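Local structure of lysosome-associated membrane glycoprotein 1 (Mus musculus, 5GV0) at residues L23-T28 with K131-N136; I55-L60 with E70-M75; G86-M91 with S104-K109. The protein is a heavily glycosylated membrane protein of lysosomes whose membrane-proximal luminal domain, the part described here, probably takes part in LAMP-1 assembly. One frame throughout, in Å; residues are numbered along the deposited sequence.

Contact 1 (L23-T28 with K131-N136)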
loop_
_atom_site.group_PDB
_atom_site.type_symbol
_atom_site.label_atom_id
_atom_site.label_comp_id
_atom_site.label_asym_id
_atom_site.label_seq_id
_atom_site.Cartn_x
_atom_site.Cartn_y
_atom_site.Cartn_z
ATOM N N LEU A 23 -3.772 -6.775 1.881
ATOM C CA LEU A 23 -2.374 -6.434 2.118
ATOM C C LEU A 23 -1.813 -7.124 3.347
ATOM O O LEU A 23 -2.528 -7.377 4.312
ATOM C CB LEU A 23 -2.210 -4.926 2.281
ATOM C CG LEU A 23 -2.736 -4.016 1.170
ATOM C CD1 LEU A 23 -2.604 -2.581 1.625
ATOM C CD2 LEU A 23 -1.975 -4.237 -0.120
ATOM N N GLN A 24 -0.513 -7.394 3.308
ATOM C CA GLN A 24 0.167 -8.104 4.376
ATOM C C GLN A 24 1.592 -7.597 4.493
ATOM O O GLN A 24 2.288 -7.470 3.486
ATOM C CB GLN A 24 0.144 -9.598 4.085
ATOM C CG GLN A 24 0.976 -10.468 4.996
ATOM C CD GLN A 24 0.922 -11.904 4.536
ATOM O OE1 GLN A 24 1.727 -12.331 3.711
ATOM N NE2 GLN A 24 -0.059 -12.645 5.035
ATOM N N LEU A 25 2.017 -7.284 5.709
ATOM C CA LEU A 25 3.411 -6.923 5.955
ATOM C C LEU A 25 4.195 -8.168 6.328
ATOM O O LEU A 25 3.793 -8.916 7.208
ATOM C CB LEU A 25 3.517 -5.880 7.062
ATOM C CG LEU A 25 2.745 -4.584 6.820
ATOM C CD1 LEU A 25 2.592 -3.839 8.126
ATOM C CD2 LEU A 25 3.473 -3.732 5.797
ATOM N N ASN A 26 5.310 -8.394 5.651
ATOM C CA ASN A 26 6.200 -9.496 5.980
ATOM C C ASN A 26 7.475 -8.893 6.551
ATOM O O ASN A 26 8.235 -8.239 5.829
ATOM C CB ASN A 26 6.477 -10.354 4.737
ATOM C CG ASN A 26 7.362 -11.561 5.021
ATOM O OD1 ASN A 26 8.339 -11.477 5.760
ATOM N ND2 ASN A 26 7.027 -12.689 4.406
ATOM N N ILE A 27 7.693 -9.077 7.848
ATOM C CA ILE A 27 8.810 -8.415 8.510
ATOM C C ILE A 27 9.740 -9.404 9.207
ATOM O O ILE A 27 9.308 -10.296 9.949
ATOM C CB ILE A 27 8.312 -7.350 9.522
ATOM C CG1 ILE A 27 9.505 -6.616 10.133
ATOM C CG2 ILE A 27 7.409 -7.962 10.594
ATOM C CD1 ILE A 27 9.161 -5.255 10.671
ATOM N N THR A 28 11.028 -9.251 8.923
ATOM C CA THR A 28 12.066 -10.031 9.575
ATOM C C THR A 28 12.774 -9.130 10.574
ATOM O O THR A 28 13.191 -8.030 10.223
ATOM C CB THR A 28 13.059 -10.589 8.552
ATOM O OG1 THR A 28 12.361 -11.434 7.628
ATOM C CG2 THR A 28 14.151 -11.388 9.237
ATOM N N LYS A 131 15.501 -4.756 3.066
ATOM C CA LYS A 131 15.997 -6.123 3.229
ATOM C C LYS A 131 15.126 -6.916 4.177
ATOM O O LYS A 131 14.969 -8.130 4.013
ATOM C CB LYS A 131 17.437 -6.131 3.757
ATOM C CG LYS A 131 18.467 -5.723 2.751
ATOM C CD LYS A 131 19.851 -5.955 3.318
ATOM C CE LYS A 131 20.915 -5.381 2.408
ATOM N NZ LYS A 131 22.261 -5.602 2.998
ATOM N N MET A 132 14.562 -6.222 5.162
ATOM C CA MET A 132 13.823 -6.859 6.239
ATOM C C MET A 132 12.309 -6.750 6.101
ATOM O O MET A 132 11.582 -7.327 6.893
ATOM C CB MET A 132 14.253 -6.256 7.577
ATOM C CG MET A 132 15.727 -6.477 7.899
ATOM S SD MET A 132 16.108 -8.231 8.118
ATOM C CE MET A 132 17.229 -8.504 6.753
ATOM N N LEU A 133 11.824 -6.015 5.105
ATOM C CA LEU A 133 10.381 -5.785 5.002
ATOM C C LEU A 133 9.875 -5.865 3.573
ATOM O O LEU A 133 10.381 -5.171 2.692
ATOM C CB LEU A 133 10.016 -4.414 5.573
ATOM C CG LEU A 133 8.561 -3.968 5.383
ATOM C CD1 LEU A 133 7.616 -4.799 6.249
ATOM C CD2 LEU A 133 8.418 -2.490 5.711
ATOM N N SER A 134 8.865 -6.694 3.339
ATOM C CA SER A 134 8.149 -6.624 2.074
ATOM C C SER A 134 6.682 -6.314 2.334
ATOM O O SER A 134 6.123 -6.670 3.379
ATOM C CB SER A 134 8.294 -7.920 1.268
ATOM O OG SER A 134 7.747 -9.025 1.957
ATOM N N LEU A 135 6.078 -5.602 1.391
ATOM C CA LEU A 135 4.643 -5.387 1.391
ATOM C C LEU A 135 4.038 -6.367 0.411
ATOM O O LEU A 135 4.258 -6.259 -0.797
ATOM C CB LEU A 135 4.301 -3.952 0.997
ATOM C CG LEU A 135 2.813 -3.647 0.815
ATOM C CD1 LEU A 135 2.053 -3.749 2.134
ATOM C CD2 LEU A 135 2.626 -2.271 0.182
ATOM N N ASN A 136 3.302 -7.338 0.936
ATOM C CA ASN A 136 2.669 -8.347 0.104
ATOM C C ASN A 136 1.285 -7.884 -0.305
ATOM O O ASN A 136 0.385 -7.731 0.520
ATOM C CB ASN A 136 2.632 -9.685 0.843
ATOM C CG ASN A 136 4.023 -10.195 1.151
ATOM O OD1 ASN A 136 5.007 -9.722 0.575
ATOM N ND2 ASN A 136 4.118 -11.168 2.049
HETATM O O HOH W 1 10.838 -10.041 5.659
#

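Contact 2 (I55-L60 with E70-M75). With SO4 (sulfate ion), chain C.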
loop_
_atom_site.group_PDB
_atom_site.type_symbol
_atom_site.label_atom_id
_atom_site.label_comp_id
_atom_site.label_asym_id
_atom_site.label_seq_id
_atom_site.Cartn_x
_atom_site.Cartn_y
_atom_site.Cartn_z
ATOM N N ILE A 55 -1.977 16.741 -6.695
ATOM C CA ILE A 55 -1.719 16.428 -8.096
ATOM C C ILE A 55 -0.364 15.748 -8.302
ATOM O O ILE A 55 -0.084 15.268 -9.396
ATOM C CB ILE A 55 -1.796 17.683 -8.985
ATOM C CG1 ILE A 55 -0.822 18.753 -8.493
ATOM C CG2 ILE A 55 -3.219 18.223 -9.025
ATOM C CD1 ILE A 55 -0.850 20.017 -9.323
ATOM N N ASN A 56 0.465 15.691 -7.262
ATOM C CA ASN A 56 1.744 14.973 -7.347
ATOM C C ASN A 56 1.818 13.798 -6.384
ATOM O O ASN A 56 2.530 12.817 -6.637
ATOM C CB ASN A 56 2.926 15.911 -7.073
ATOM C CG ASN A 56 3.021 17.037 -8.079
ATOM O OD1 ASN A 56 3.223 16.804 -9.269
ATOM N ND2 ASN A 56 2.878 18.268 -7.603
ATOM N N LEU A 57 1.079 13.905 -5.284
ATOM C CA LEU A 57 1.139 12.919 -4.215
ATOM C C LEU A 57 -0.235 12.592 -3.667
ATOM O O LEU A 57 -0.982 13.485 -3.264
ATOM C CB LEU A 57 2.029 13.423 -3.079
ATOM C CG LEU A 57 2.042 12.590 -1.796
ATOM C CD1 LEU A 57 2.753 11.266 -2.026
ATOM C CD2 LEU A 57 2.699 13.357 -0.656
ATOM N N VAL A 58 -0.550 11.302 -3.629
ATOM C CA VAL A 58 -1.779 10.806 -3.016
ATOM C C VAL A 58 -1.392 9.800 -1.946
ATOM O O VAL A 58 -0.546 8.937 -2.195
ATOM C CB VAL A 58 -2.707 10.150 -4.066
ATOM C CG1 VAL A 58 -3.790 9.316 -3.404
ATOM C CG2 VAL A 58 -3.322 11.210 -4.958
ATOM N N THR A 59 -1.978 9.898 -0.757
ATOM C CA THR A 59 -1.596 8.973 0.310
ATOM C C THR A 59 -2.777 8.220 0.879
ATOM O O THR A 59 -3.922 8.692 0.846
ATOM C CB THR A 59 -0.892 9.688 1.481
ATOM O OG1 THR A 59 -1.834 10.517 2.176
ATOM C CG2 THR A 59 0.285 10.521 0.996
ATOM N N LEU A 60 -2.476 7.037 1.400
ATOM C CA LEU A 60 -3.425 6.229 2.157
ATOM C C LEU A 60 -2.723 5.710 3.399
ATOM O O LEU A 60 -1.671 5.075 3.289
ATOM C CB LEU A 60 -3.946 5.068 1.314
ATOM C CG LEU A 60 -4.903 4.111 2.033
ATOM C CD1 LEU A 60 -6.246 4.781 2.306
ATOM C CD2 LEU A 60 -5.085 2.839 1.227
ATOM N N GLU A 70 1.687 3.721 5.675
ATOM C CA GLU A 70 1.258 4.711 4.689
ATOM C C GLU A 70 1.766 4.339 3.314
ATOM O O GLU A 70 2.956 4.062 3.115
ATOM C CB GLU A 70 1.723 6.122 5.045
ATOM C CG GLU A 70 1.180 7.181 4.061
ATOM C CD GLU A 70 1.533 8.592 4.471
ATOM O OE1 GLU A 70 2.717 8.959 4.356
ATOM O OE2 GLU A 70 0.625 9.331 4.912
ATOM N N LEU A 71 0.843 4.326 2.365
ATOM C CA LEU A 71 1.159 4.118 0.963
ATOM C C LEU A 71 1.156 5.467 0.283
ATOM O O LEU A 71 0.241 6.277 0.490
ATOM C CB LEU A 71 0.146 3.196 0.300
ATOM C CG LEU A 71 -0.096 1.860 0.984
ATOM C CD1 LEU A 71 -1.111 1.056 0.192
ATOM C CD2 LEU A 71 1.213 1.104 1.133
ATOM N N GLN A 72 2.176 5.724 -0.521
ATOM C CA GLN A 72 2.262 6.972 -1.260
ATOM C C GLN A 72 2.228 6.673 -2.743
ATOM O O GLN A 72 2.982 5.835 -3.230
ATOM C CB GLN A 72 3.534 7.738 -0.886
ATOM C CG GLN A 72 3.656 7.991 0.602
ATOM C CD GLN A 72 4.577 9.144 0.944
ATOM O OE1 GLN A 72 5.393 9.569 0.129
ATOM N NE2 GLN A 72 4.443 9.663 2.159
ATOM N N PHE A 73 1.326 7.339 -3.449
ATOM C CA PHE A 73 1.183 7.166 -4.884
ATOM C C PHE A 73 1.677 8.416 -5.592
ATOM O O PHE A 73 1.462 9.537 -5.126
ATOM C CB PHE A 73 -0.275 6.882 -5.259
ATOM C CG PHE A 73 -0.779 5.572 -4.740
ATOM C CD1 PHE A 73 -1.263 5.463 -3.445
ATOM C CD2 PHE A 73 -0.741 4.443 -5.536
ATOM C CE1 PHE A 73 -1.711 4.239 -2.955
ATOM C CE2 PHE A 73 -1.186 3.222 -5.054
ATOM C CZ PHE A 73 -1.670 3.120 -3.768
ATOM N N GLY A 74 2.351 8.211 -6.715
ATOM C CA GLY A 74 2.838 9.306 -7.520
ATOM C C GLY A 74 2.355 9.166 -8.938
ATOM O O GLY A 74 1.787 8.150 -9.332
ATOM N N MET A 75 2.576 10.206 -9.722
ATOM C CA MET A 75 2.289 10.102 -11.131
ATOM C C MET A 75 3.116 11.084 -11.911
ATOM O O MET A 75 3.577 12.101 -11.394
ATOM C CB MET A 75 0.806 10.320 -11.410
ATOM C CG MET A 75 0.280 11.671 -11.049
ATOM S SD MET A 75 -1.071 11.997 -12.175
ATOM C CE MET A 75 -0.180 12.593 -13.603
HETATM S S SO4 C . 0.689 18.037 -4.393
HETATM O O1 SO4 C . -0.299 18.766 -5.181
HETATM O O2 SO4 C . 2.029 18.427 -4.826
HETATM O O3 SO4 C . 0.534 18.359 -2.978
HETATM O O4 SO4 C . 0.501 16.602 -4.611
HETATM O O HOH W 2 4.163 12.462 -8.721
HETATM O O HOH W 3 3.755 14.429 -10.585
HETATM O O HOH W 4 -2.031 9.391 4.618
#

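Contact 3 (G86-M91 with S104-K109). With NAG (2-acetamido-2-deoxy-beta-D-glucopyranose), chain E; NAG (2-acetamido-2-deoxy-beta-D-glucopyranose), chain D; SO4 (sulfate ion), chain B.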
loop_
_atom_site.group_PDB
_atom_site.type_symbol
_atom_site.label_atom_id
_atom_site.label_comp_id
_atom_site.label_asym_id
_atom_site.label_seq_id
_atom_site.Cartn_x
_atom_site.Cartn_y
_atom_site.Cartn_z
ATOM N N GLY A 86 5.896 4.944 -2.783
ATOM C CA GLY A 86 6.482 4.937 -1.461
ATOM C C GLY A 86 5.708 4.160 -0.424
ATOM O O GLY A 86 4.492 4.031 -0.509
ATOM N N VAL A 87 6.436 3.642 0.560
ATOM C CA VAL A 87 5.853 2.996 1.723
ATOM C C VAL A 87 6.529 3.526 2.984
ATOM O O VAL A 87 7.756 3.646 3.030
ATOM C CB VAL A 87 6.016 1.459 1.656
ATOM C CG1 VAL A 87 5.807 0.811 3.034
ATOM C CG2 VAL A 87 5.068 0.875 0.622
ATOM N N ARG A 88 5.723 3.865 3.986
ATOM C CA ARG A 88 6.220 4.229 5.310
ATOM C C ARG A 88 5.554 3.337 6.336
ATOM O O ARG A 88 4.334 3.190 6.324
ATOM C CB ARG A 88 5.921 5.694 5.657
ATOM C CG ARG A 88 6.501 6.728 4.723
ATOM C CD ARG A 88 6.580 8.092 5.408
ATOM N NE ARG A 88 5.284 8.758 5.532
ATOM C CZ ARG A 88 5.072 9.827 6.294
ATOM N NH1 ARG A 88 6.063 10.335 7.016
ATOM N NH2 ARG A 88 3.868 10.383 6.346
ATOM N N LEU A 89 6.343 2.760 7.232
ATOM C CA LEU A 89 5.796 1.933 8.295
ATOM C C LEU A 89 6.337 2.352 9.653
ATOM O O LEU A 89 7.548 2.408 9.853
ATOM C CB LEU A 89 6.118 0.458 8.035
ATOM C CG LEU A 89 5.699 -0.522 9.133
ATOM C CD1 LEU A 89 4.185 -0.664 9.197
ATOM C CD2 LEU A 89 6.360 -1.872 8.917
ATOM N N ASN A 90 5.433 2.659 10.581
ATOM C CA ASN A 90 5.786 2.793 11.990
ATOM C C ASN A 90 5.261 1.571 12.714
ATOM O O ASN A 90 4.108 1.187 12.516
ATOM C CB ASN A 90 5.176 4.048 12.621
ATOM C CG ASN A 90 5.820 5.332 12.149
ATOM O OD1 ASN A 90 6.871 5.331 11.505
ATOM N ND2 ASN A 90 5.178 6.449 12.481
ATOM N N MET A 91 6.073 0.955 13.561
ATOM C CA MET A 91 5.584 -0.228 14.247
ATOM C C MET A 91 6.171 -0.388 15.634
ATOM O O MET A 91 7.308 -0.006 15.889
ATOM C CB MET A 91 5.886 -1.463 13.402
ATOM C CG MET A 91 5.112 -2.693 13.805
ATOM S SD MET A 91 5.198 -3.940 12.511
ATOM C CE MET A 91 3.744 -4.905 12.901
ATOM N N SER A 104 11.097 2.737 5.781
ATOM C CA SER A 104 10.514 3.408 4.636
ATOM C C SER A 104 11.249 3.092 3.348
ATOM O O SER A 104 12.379 2.592 3.355
ATOM C CB SER A 104 10.502 4.920 4.845
ATOM O OG SER A 104 11.819 5.418 4.966
ATOM N N ASN A 105 10.588 3.371 2.231
ATOM C CA ASN A 105 11.255 3.387 0.933
ATOM C C ASN A 105 10.409 4.214 -0.001
ATOM O O ASN A 105 9.259 3.855 -0.266
ATOM C CB ASN A 105 11.453 1.966 0.382
ATOM C CG ASN A 105 12.354 1.934 -0.847
ATOM O OD1 ASN A 105 12.442 2.903 -1.596
ATOM N ND2 ASN A 105 13.046 0.812 -1.051
ATOM N N HIS A 106 10.953 5.332 -0.468
ATOM C CA HIS A 106 10.204 6.235 -1.340
ATOM C C HIS A 106 10.737 6.196 -2.759
ATOM O O HIS A 106 10.596 7.157 -3.515
ATOM C CB HIS A 106 10.246 7.662 -0.788
ATOM C CG HIS A 106 9.623 7.792 0.563
ATOM N ND1 HIS A 106 8.261 7.898 0.744
ATOM C CD2 HIS A 106 10.169 7.800 1.802
ATOM C CE1 HIS A 106 7.996 7.980 2.036
ATOM N NE2 HIS A 106 9.137 7.924 2.700
ATOM N N SER A 107 11.327 5.058 -3.117
ATOM C CA SER A 107 11.835 4.840 -4.463
ATOM C C SER A 107 11.218 3.583 -5.080
ATOM O O SER A 107 11.905 2.758 -5.688
ATOM C CB SER A 107 13.362 4.741 -4.443
ATOM O OG SER A 107 13.905 4.925 -5.742
ATOM N N LEU A 108 9.911 3.438 -4.913
ATOM C CA LEU A 108 9.192 2.286 -5.440
ATOM C C LEU A 108 8.528 2.620 -6.763
ATOM O O LEU A 108 8.302 3.784 -7.083
ATOM C CB LEU A 108 8.125 1.814 -4.459
ATOM C CG LEU A 108 8.584 1.573 -3.028
ATOM C CD1 LEU A 108 7.408 1.137 -2.173
ATOM C CD2 LEU A 108 9.672 0.511 -2.975
ATOM N N LYS A 109 8.207 1.581 -7.525
ATOM C CA LYS A 109 7.335 1.740 -8.679
ATOM C C LYS A 109 6.580 0.445 -8.890
ATOM O O LYS A 109 7.070 -0.487 -9.537
ATOM C CB LYS A 109 8.113 2.133 -9.937
ATOM C CG LYS A 109 7.195 2.372 -11.138
ATOM C CD LYS A 109 7.890 3.121 -12.266
ATOM C CE LYS A 109 7.982 4.608 -11.967
ATOM N NZ LYS A 109 8.554 5.368 -13.116
HETATM C C1 NAG E . 5.641 7.760 12.115
HETATM C C2 NAG E . 4.603 8.443 11.226
HETATM C C3 NAG E . 5.043 9.867 10.896
HETATM C C4 NAG E . 5.377 10.632 12.170
HETATM C C5 NAG E . 6.387 9.847 12.998
HETATM C C6 NAG E . 6.691 10.496 14.328
HETATM C C7 NAG E . 3.218 7.125 9.679
HETATM C C8 NAG E . 3.194 6.355 8.394
HETATM N N2 NAG E . 4.390 7.677 10.009
HETATM O O3 NAG E . 3.988 10.528 10.207
HETATM O O4 NAG E . 5.929 11.903 11.843
HETATM O O5 NAG E . 5.861 8.544 13.281
HETATM O O6 NAG E . 5.581 10.410 15.212
HETATM O O7 NAG E . 2.220 7.248 10.383
HETATM C C1 NAG D . 13.907 0.697 -2.202
HETATM C C2 NAG D . 15.312 0.144 -1.974
HETATM C C3 NAG D . 16.095 0.196 -3.280
HETATM C C4 NAG D . 15.333 -0.522 -4.387
HETATM C C5 NAG D . 13.911 0.025 -4.487
HETATM C C6 NAG D . 13.052 -0.729 -5.476
HETATM C C7 NAG D . 16.362 0.327 0.247
HETATM C C8 NAG D . 17.124 1.216 1.183
HETATM N N2 NAG D . 16.024 0.868 -0.931
HETATM O O3 NAG D . 17.376 -0.393 -3.098
HETATM O O4 NAG D . 15.994 -0.293 -5.628
HETATM O O5 NAG D . 13.258 -0.071 -3.210
HETATM O O6 NAG D . 13.103 -2.129 -5.240
HETATM O O7 NAG D . 16.058 -0.823 0.554
HETATM S S SO4 B . 4.480 13.619 8.476
HETATM O O1 SO4 B . 3.348 13.388 7.581
HETATM O O2 SO4 B . 5.298 14.703 7.940
HETATM O O3 SO4 B . 3.996 13.984 9.804
HETATM O O4 SO4 B . 5.286 12.404 8.574
#

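Contact 1 (L23-T28 with K131-N136)
Gln24 faces Asn136, Asn26 faces Ser134 and Ile27 faces Leu133 where strand 14-30 runs antiparallel to strand 133-138, the short axes 164° apart. Backbone bonds come in pairs: Gln24 and Asn136 exchange two, Asn26 and Ser134 two more, and Thr28 N adds one to Met132 O at 2.9 Å.

Polar side chains line one face. Asn136 ND2 gives a nearly straight bond (171°) to a lone pair of Gln24 OE1, 3.1 Å away. The two amide planes nevertheless stand 66° apart. Ser134 OG donates to Asn136 OD1 at 3.1 Å, and His126 is a second partner of that oxygen, so both ends of the Asn136 amide are held. Gln24 NE2 turns instead to Asn42. A water lies 2.9 Å from Asn26 OD1 and also reaches Thr28 OG1, which bonds Thr38 as well.

The other face is apolar. Leu135 CD1 lies 3.9 Å from Leu25 CD2; Ile27 CB and Leu133 CD1 are 4.2 Å apart. Leu89 and Leu71 meet these leucines from the second sheet. The apolar face of this antiparallel pair thus packs on the second sheet of the LAMP luminal domain, with the polar face on the other side.

Contact 2 (I55-L60 with E70-M75)
Phe73 presents its ring edge to strand 57-64: Val58 O lies in the ring plane, 3.8 Å from Phe73 CD1, and also accepts Phe73 N at 2.8 Å. The Gln72 amide sends NE2 to Glu70 OE1 at 2.9 Å; the oxygen lies in the amide plane, but the nitrogen approaches from above the carboxylate, 42° out of its plane. Arg88 forms a salt bridge with the same OE1, so two donors grip it. Glu70 OE2 accepts from a water that also bonds Thr59 OG1, a hydroxyl shared with Ser52.

On the same face as Thr59, Leu57 CD1 lies 3.8 Å from Gln72 CB. On the opposite face Val58, Leu60, Leu71 and Phe73 point inward, and Leu17 of strand 14-30 touches both Val58 and Leu60.

Near the start of the pairing a water bridges Asn56 O and Met75 N. A sulfate, probably from the crystallisation liquor, binds residues 55-57 through the backbone N of Ile55, Asn56 and Leu57; Asn56 ND2 reaches its O2 at 2.9 Å. Paired bonds of Val58 with Phe73 and of Leu60 with Leu71, between axes 158° apart, form the ladder of an antiparallel beta hairpin whose two strands are 57-64 and 67-76.

Contact 3 (G86-M91 with S104-K109)
Val87 and Asn105 form the last hydrogen-bonded pair of a beta hairpin, strands 81-92 and 100-105, beyond which the second strand leaves the sheet through an Asx turn. Val87 N donates to Asn105 O at 2.9 Å, and Asn105 N returns a bond to Val87 O. Gly86 CA makes a CA-H...O contact of 3.2 Å with that same Asn105 O. It also lies 3.9 Å from His106 CA.

In the turn, Asn105 OD1 accepts Ser107 N at 2.9 Å. Asn105 CG lies anti to the backbone N (chi1 -170°), beside the carbonyl carbon that leads on to Ser107. Its ND2, covalently joined to a GlcNAc, also bonds Val129 O. The amide is therefore held through both its oxygen and its nitrogen at the root of the sugar. Leu108 points back to strand 81-92: CD1 packs 3.7 Å from Val87 CG2, while CD2 faces the ring oxygen of the GlcNAc.

On the other face His106 and Arg88 cross, ring and guanidinium planes 50° apart. His106 CE1 touches Arg88 CG at 3.3 Å, and Arg88 CD lies at the ring edge. Farther out, the guanidinium meets a sulfate, probably from the crystallisation liquor, edge-on: NH1 donates to its O4 at 2.7 Å with an angle of 168°. The GlcNAc on Asn90 covers one guanidinium face, its N2 over the centre and 4.3 Å above the plane. This puts Arg88 between protein, sugar and anion.

Strand 81-92 lies between strands 67-76 and 100-105: Gly86 pairs through its backbone with Gln72, whose side chain borders Arg88 and His106, and Val87 meets Leu135 of strand 133-138.

Contact 1 belongs to one sheet of the domain, contacts 2 and 3 to the other, where strands 67-76 and 81-92 are neighbours. Their leucine-rich inner faces meet between the sheets. Each contact is thus core on one side and more polar on the other. Outward chemistry differs: contact 1 carries neutral amides and hydroxyls, whereas contacts 2 and 3 are tied together by a charged pair, Glu70 from one and Arg88 from the other. Contact 3 alone holds glycosylated asparagines within its segments, and its pairing is the shortest, while contact 1 buries the largest area.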